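Side-chain contacts in prophenoloxidase b (Marsupenaeus japonicus, PDB 3WKY), which belongs to the type 3 copper proteins and, as the precursor of a phenoloxidase, probably oxidises monophenols and o-diphenols once activated: residues A[9-12]-A[13-16]; A[132-135]-A[136-140]; A[141-144]-A[145-149]. All blocks are in the same frame, centred on the assembly; numbering follows the deposited sequence.

The three contacts follow one another along the chain, and neighbours touch: the F15 ring of interaction 1 packs on P132 of interaction 2, whose L134 and P135 in turn meet F142 of segment 141-144. Interactions 1 and 3 have no direct contact, their nearest atoms being about 11 Å apart. Interaction 1 is only partly buried, with an apolar side set against helices and a charged, hydrated outer side. Interactions 2 and 3 are buried. Interaction 2 closes the short helix 134-137 through shared carbonyl acceptors and prolines, whereas interaction 3 starts the longer helix 145-160 with a proline N-cap and a hydrophobic staple. Interactions 1 and 2 share helix 109-122 as a packing surface.

Interaction 1: residues A[9-12]-A[13-16]; sequences EELR and QLFY
L11 and L14 meet by their methyls, L11 CD2 lying 3.8 Å from L14 CD1, on the closely packed side of this short helical segment. L14 N is bonded to L11 O at 3.0 Å, and F15 N to R12 O at 3.2 Å with an N-H...O angle of 155°, both donors well above the carbonyl plane; a weak bond from Q13 N to E10 O precedes them. All three link residues i and i+3, the spacing of a 3-10 turn. L11, L14 and F15 press onto helices 93-103 and 109-122 of the hemocyanin all-alpha domain, F15 meeting Y117 edge-to-face. R12 O also sits over the centre of the Y16 ring, 3.9 Å above its plane. The other side is looser and polar, with E9 and E10 exposed. There a long, doubtful salt bridge (both residues have two conformers) sets E9 OE2 3.8 Å from R12 NE, well out of the guanidinium plane, so by charge only. Q13 folds back: CG stands beside its own backbone N (chi1 -71°) and rests 3.2 Å from E9 O. A water donates to Q13 OE1 (2.7 Å) and E10 O (2.6 Å), joining the side chain, extended beyond CG, to E10 O. With an alanine here, the water would probably lose its second acceptor and E9 O the methylene that lies against it.

Interaction 2: residues A[132-135]-A[136-140]; sequences PPLP and TVLPD
P133 O is gripped twice by T136. The hydroxyl OG1 donates to P133 O at 2.7 Å, in the carbonyl plane, while the backbone T136 N reaches the same P133 O at 3.1 Å from 51° out of that plane. The hydroxyl is brought there by a chi1 of 70°, which sets OG1 between the backbone N and the carbonyl carbon and lets the side chain turn back over the preceding residues. One step further on, L134 O is also shared: V137 N approaches from above its carbonyl plane, whereas L138 N lies 2.8 Å from L134 O, almost in line with the C=O bond. This mixture of i+3 and i+4 bonds makes the short helix 134-137, within the copper-containing domain. Its side chains pack on helix 109-122 and helix 193-205, the latter contributing H199 and H203 to the pocket of the Cu2-O2 cluster. The helical backbone breaks at L138; P139, which follows, has no N-H to offer P135 O, and its CD instead rests 3.3 Å from P135 O. Prolines also shape the apolar flank. The ring of P132 is set obliquely against V137, with P132 CG 3.6 Å from V137 CG2. The L134 CD1 and L138 CD1 methyls approach more loosely, at 4.2 Å.

Interaction 3: residues A[141-144]-A[145-149]; sequences RFVP and TFIIN
The backbone turns into helix 145-160 at P144, the N-cap, whose extended psi of 149° gives way to helical values at T145. P144 O then accepts the first regular helical bond, from I148 N at 3.1 Å with an N-H...O angle of 169°, and a weak one from I147 N. Around this carbonyl the side chains are aliphatic. V143 stands just ahead of the cap, and its CG1, anti to the backbone N, reaches forward to the first turn: V143 CG1 lies 3.6 Å from I147 CG2 and 3.7 Å from I148 CD1. The pairing of V143 with I148, the residues one before the N-cap and four after it, is a hydrophobic staple; I147 runs across V143 at about a right angle and widens the patch. The P144 ring lies alongside I147, pointing the same way, with P144 CD 4.1 Å from I147 CG1, and W170 covers both residues. F146, in one of its two conformers, brings CE1 to 3.6 Å from P144 CB, though this pairing is less certain. T145 directs its hydroxyl out of the contact to a hydrogen bond with T264 OG1, and its backbone to H262, while G268 of a second subunit packs on T145 and N149. P144 has no polar side chain to cap the first-turn N-H groups, so the helix start probably relies on the T145 backbone bond to H262, the restricted proline backbone and the apolar staple.

Interaction 1: residues A[9-12]-A[13-16]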
# COMPACT_ATOMS: atom_id res chain seq x y z
N GLU A 9 37.34 -18.32 47.33
CA GLU A 9 36.74 -16.99 47.28
C GLU A 9 37.80 -16.04 46.71
O GLU A 9 37.57 -14.84 46.54
CB GLU A 9 36.20 -16.56 48.66
CG GLU A 9 35.90 -15.06 48.91
CD GLU A 9 34.83 -14.45 48.01
OE1 GLU A 9 33.68 -14.26 48.48
OE2 GLU A 9 35.13 -14.11 46.85
N GLU A 10 38.96 -16.59 46.39
CA GLU A 10 39.97 -15.87 45.64
C GLU A 10 39.50 -15.83 44.18
O GLU A 10 39.66 -14.82 43.49
CB GLU A 10 41.32 -16.59 45.71
CG GLU A 10 41.96 -16.66 47.09
CD GLU A 10 43.46 -16.85 47.03
OE1 GLU A 10 44.07 -16.49 45.99
OE2 GLU A 10 44.05 -17.37 48.00
N LEU A 11 38.93 -16.95 43.73
CA LEU A 11 38.38 -17.08 42.38
C LEU A 11 37.19 -16.16 42.15
O LEU A 11 37.05 -15.57 41.09
CB LEU A 11 37.90 -18.51 42.16
CG LEU A 11 38.98 -19.55 41.90
CD1 LEU A 11 38.40 -20.95 42.03
CD2 LEU A 11 39.56 -19.31 40.52
N ARG A 12 36.33 -16.08 43.15
CA ARG A 12 35.14 -15.25 43.09
C ARG A 12 35.50 -13.78 42.92
O ARG A 12 34.74 -12.99 42.35
CB ARG A 12 34.33 -15.43 44.37
CG ARG A 12 32.93 -14.87 44.33
CD ARG A 12 32.11 -15.47 45.45
NE ARG A 12 32.61 -16.79 45.81
CZ ARG A 12 31.97 -17.65 46.60
NH1 ARG A 12 30.79 -17.33 47.12
NH2 ARG A 12 32.51 -18.83 46.87
N GLN A 13 36.67 -13.41 43.42
CA GLN A 13 37.14 -12.03 43.33
C GLN A 13 37.47 -11.63 41.89
O GLN A 13 37.51 -10.45 41.57
CB GLN A 13 38.36 -11.81 44.22
CG GLN A 13 38.04 -11.82 45.71
CD GLN A 13 39.28 -11.65 46.56
OE1 GLN A 13 40.40 -11.89 46.11
NE2 GLN A 13 39.08 -11.25 47.81
N LEU A 14 37.70 -12.62 41.03
CA LEU A 14 38.03 -12.35 39.64
C LEU A 14 36.83 -11.76 38.88
O LEU A 14 37.01 -11.13 37.84
CB LEU A 14 38.49 -13.62 38.95
CG LEU A 14 39.57 -14.42 39.69
CD1 LEU A 14 39.67 -15.83 39.12
CD2 LEU A 14 40.90 -13.72 39.60
N PHE A 15 35.63 -11.98 39.41
CA PHE A 15 34.41 -11.47 38.79
C PHE A 15 34.23 -9.98 39.08
O PHE A 15 33.46 -9.30 38.40
CB PHE A 15 33.18 -12.20 39.36
CG PHE A 15 33.05 -13.64 38.93
CD1 PHE A 15 33.72 -14.66 39.63
CD2 PHE A 15 32.22 -14.00 37.88
CE1 PHE A 15 33.58 -15.99 39.25
CE2 PHE A 15 32.07 -15.33 37.49
CZ PHE A 15 32.75 -16.33 38.18
N TYR A 16 34.94 -9.48 40.09
CA TYR A 16 34.70 -8.12 40.59
C TYR A 16 35.33 -7.00 39.75
O TYR A 16 36.29 -7.22 39.02
CB TYR A 16 35.15 -8.00 42.05
CG TYR A 16 34.30 -8.81 43.00
CD1 TYR A 16 33.10 -9.36 42.57
CD2 TYR A 16 34.70 -9.03 44.31
CE1 TYR A 16 32.31 -10.11 43.43
CE2 TYR A 16 33.91 -9.77 45.17
CZ TYR A 16 32.72 -10.31 44.72
OH TYR A 16 31.93 -11.06 45.57
O HOH W 1 41.64 -13.29 44.16

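Interaction 2: residues A[132-135]-A[136-140]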
# COMPACT_ATOMS: atom_id res chain seq x y z
N PRO A 132 29.19 -15.26 41.89
CA PRO A 132 28.45 -14.13 42.46
C PRO A 132 27.18 -13.88 41.65
O PRO A 132 27.16 -14.22 40.47
CB PRO A 132 29.41 -12.95 42.28
CG PRO A 132 30.34 -13.37 41.18
CD PRO A 132 30.48 -14.85 41.30
N PRO A 133 26.14 -13.31 42.28
CA PRO A 133 24.92 -12.94 41.55
C PRO A 133 25.30 -11.95 40.46
O PRO A 133 26.08 -11.03 40.72
CB PRO A 133 24.07 -12.22 42.61
CG PRO A 133 24.58 -12.76 43.92
CD PRO A 133 26.05 -12.97 43.71
N LEU A 134 24.78 -12.15 39.25
CA LEU A 134 25.16 -11.28 38.15
C LEU A 134 24.91 -9.78 38.38
O LEU A 134 25.73 -8.95 37.98
CB LEU A 134 24.52 -11.76 36.84
CG LEU A 134 25.02 -11.11 35.54
CD1 LEU A 134 26.53 -11.32 35.34
CD2 LEU A 134 24.24 -11.71 34.38
N PRO A 135 23.78 -9.40 39.03
CA PRO A 135 23.62 -7.96 39.22
C PRO A 135 24.66 -7.30 40.13
O PRO A 135 24.86 -6.10 40.01
CB PRO A 135 22.23 -7.84 39.85
CG PRO A 135 21.49 -9.04 39.34
CD PRO A 135 22.53 -10.14 39.32
N THR A 136 25.31 -8.07 41.01
CA THR A 136 26.37 -7.49 41.85
C THR A 136 27.67 -7.29 41.08
O THR A 136 28.56 -6.58 41.53
CB THR A 136 26.66 -8.37 43.09
OG1 THR A 136 27.30 -9.58 42.66
CG2 THR A 136 25.37 -8.70 43.82
N VAL A 137 27.76 -7.94 39.92
CA VAL A 137 28.94 -7.90 39.06
C VAL A 137 28.76 -6.90 37.91
O VAL A 137 29.66 -6.14 37.58
CB VAL A 137 29.24 -9.30 38.48
CG1 VAL A 137 30.35 -9.25 37.45
CG2 VAL A 137 29.59 -10.27 39.60
N LEU A 138 27.58 -6.93 37.29
CA LEU A 138 27.28 -6.01 36.18
C LEU A 138 25.97 -5.27 36.45
O LEU A 138 24.99 -5.46 35.73
CB LEU A 138 27.15 -6.78 34.85
CG LEU A 138 28.41 -7.37 34.20
CD1 LEU A 138 28.06 -8.18 32.96
CD2 LEU A 138 29.41 -6.27 33.85
N PRO A 139 25.94 -4.43 37.49
CA PRO A 139 24.68 -3.75 37.79
C PRO A 139 24.16 -2.88 36.63
O PRO A 139 22.94 -2.67 36.57
CB PRO A 139 25.01 -2.88 39.02
CG PRO A 139 26.50 -2.85 39.10
CD PRO A 139 26.99 -4.11 38.48
N ASP A 140 25.04 -2.42 35.75
CA ASP A 140 24.64 -1.57 34.63
C ASP A 140 23.66 -2.29 33.69
O ASP A 140 22.93 -1.63 32.93
CB ASP A 140 25.85 -1.09 33.82
CG ASP A 140 26.56 -2.24 33.10
OD1 ASP A 140 26.12 -2.65 32.01
OD2 ASP A 140 27.58 -2.74 33.63

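Interaction 3: residues A[141-144]-A[145-149]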
# COMPACT_ATOMS: atom_id res chain seq x y z
N ARG A 141 23.64 -3.62 33.73
CA ARG A 141 22.75 -4.41 32.87
C ARG A 141 21.32 -4.46 33.38
O ARG A 141 20.43 -4.89 32.63
CB ARG A 141 23.27 -5.85 32.69
CG ARG A 141 24.64 -5.97 32.02
CD ARG A 141 24.65 -5.52 30.56
NE ARG A 141 25.73 -6.17 29.82
CZ ARG A 141 26.97 -5.69 29.70
NH1 ARG A 141 27.31 -4.55 30.28
NH2 ARG A 141 27.88 -6.37 29.01
N PHE A 142 21.08 -4.03 34.62
CA PHE A 142 19.79 -4.24 35.27
C PHE A 142 19.17 -2.95 35.81
O PHE A 142 17.98 -2.91 36.10
CB PHE A 142 19.92 -5.27 36.41
CG PHE A 142 20.62 -6.53 35.99
CD1 PHE A 142 19.90 -7.55 35.36
CD2 PHE A 142 21.98 -6.69 36.20
CE1 PHE A 142 20.54 -8.71 34.96
CE2 PHE A 142 22.62 -7.85 35.80
CZ PHE A 142 21.90 -8.86 35.18
N VAL A 143 19.99 -1.92 35.94
CA VAL A 143 19.59 -0.67 36.60
C VAL A 143 19.64 0.46 35.57
O VAL A 143 20.61 0.57 34.83
CB VAL A 143 20.56 -0.36 37.77
CG1 VAL A 143 20.21 0.96 38.45
CG2 VAL A 143 20.55 -1.51 38.79
N PRO A 144 18.58 1.29 35.51
CA PRO A 144 18.50 2.31 34.46
C PRO A 144 19.65 3.29 34.51
O PRO A 144 20.18 3.59 35.59
CB PRO A 144 17.21 3.06 34.77
CG PRO A 144 16.39 2.09 35.57
CD PRO A 144 17.38 1.30 36.37
N THR A 145 20.02 3.79 33.34
CA THR A 145 21.06 4.79 33.19
C THR A 145 20.96 5.90 34.22
O THR A 145 21.94 6.24 34.89
CB THR A 145 20.96 5.42 31.80
OG1 THR A 145 21.14 4.40 30.80
CG2 THR A 145 22.01 6.51 31.62
N PHE A 146 19.76 6.47 34.37
CA PHE A 146 19.61 7.63 35.23
C PHE A 146 19.88 7.30 36.70
O PHE A 146 20.38 8.15 37.44
CB PHE A 146 18.27 8.35 35.01
CG PHE A 146 17.08 7.70 35.67
CD1 PHE A 146 16.43 6.62 35.09
CD2 PHE A 146 16.57 8.21 36.85
CE1 PHE A 146 15.32 6.04 35.68
CE2 PHE A 146 15.46 7.64 37.45
CZ PHE A 146 14.84 6.55 36.86
N ILE A 147 19.58 6.07 37.11
CA ILE A 147 19.81 5.65 38.48
C ILE A 147 21.30 5.43 38.77
O ILE A 147 21.80 5.83 39.83
CB ILE A 147 19.02 4.39 38.80
CG1 ILE A 147 17.53 4.69 38.65
CG2 ILE A 147 19.29 3.91 40.23
CD1 ILE A 147 17.06 5.74 39.64
N ILE A 148 22.00 4.79 37.84
CA ILE A 148 23.44 4.65 37.96
C ILE A 148 24.11 6.04 38.01
O ILE A 148 25.01 6.28 38.82
CB ILE A 148 24.03 3.81 36.81
CG1 ILE A 148 23.48 2.38 36.86
CG2 ILE A 148 25.56 3.82 36.84
CD1 ILE A 148 23.87 1.57 38.11
N ASN A 149 23.65 6.96 37.16
CA ASN A 149 24.21 8.31 37.16
C ASN A 149 23.87 9.06 38.45
O ASN A 149 24.71 9.79 38.99
CB ASN A 149 23.75 9.10 35.93
CG ASN A 149 24.32 8.53 34.64
OD1 ASN A 149 25.33 7.83 34.66
ND2 ASN A 149 23.67 8.83 33.52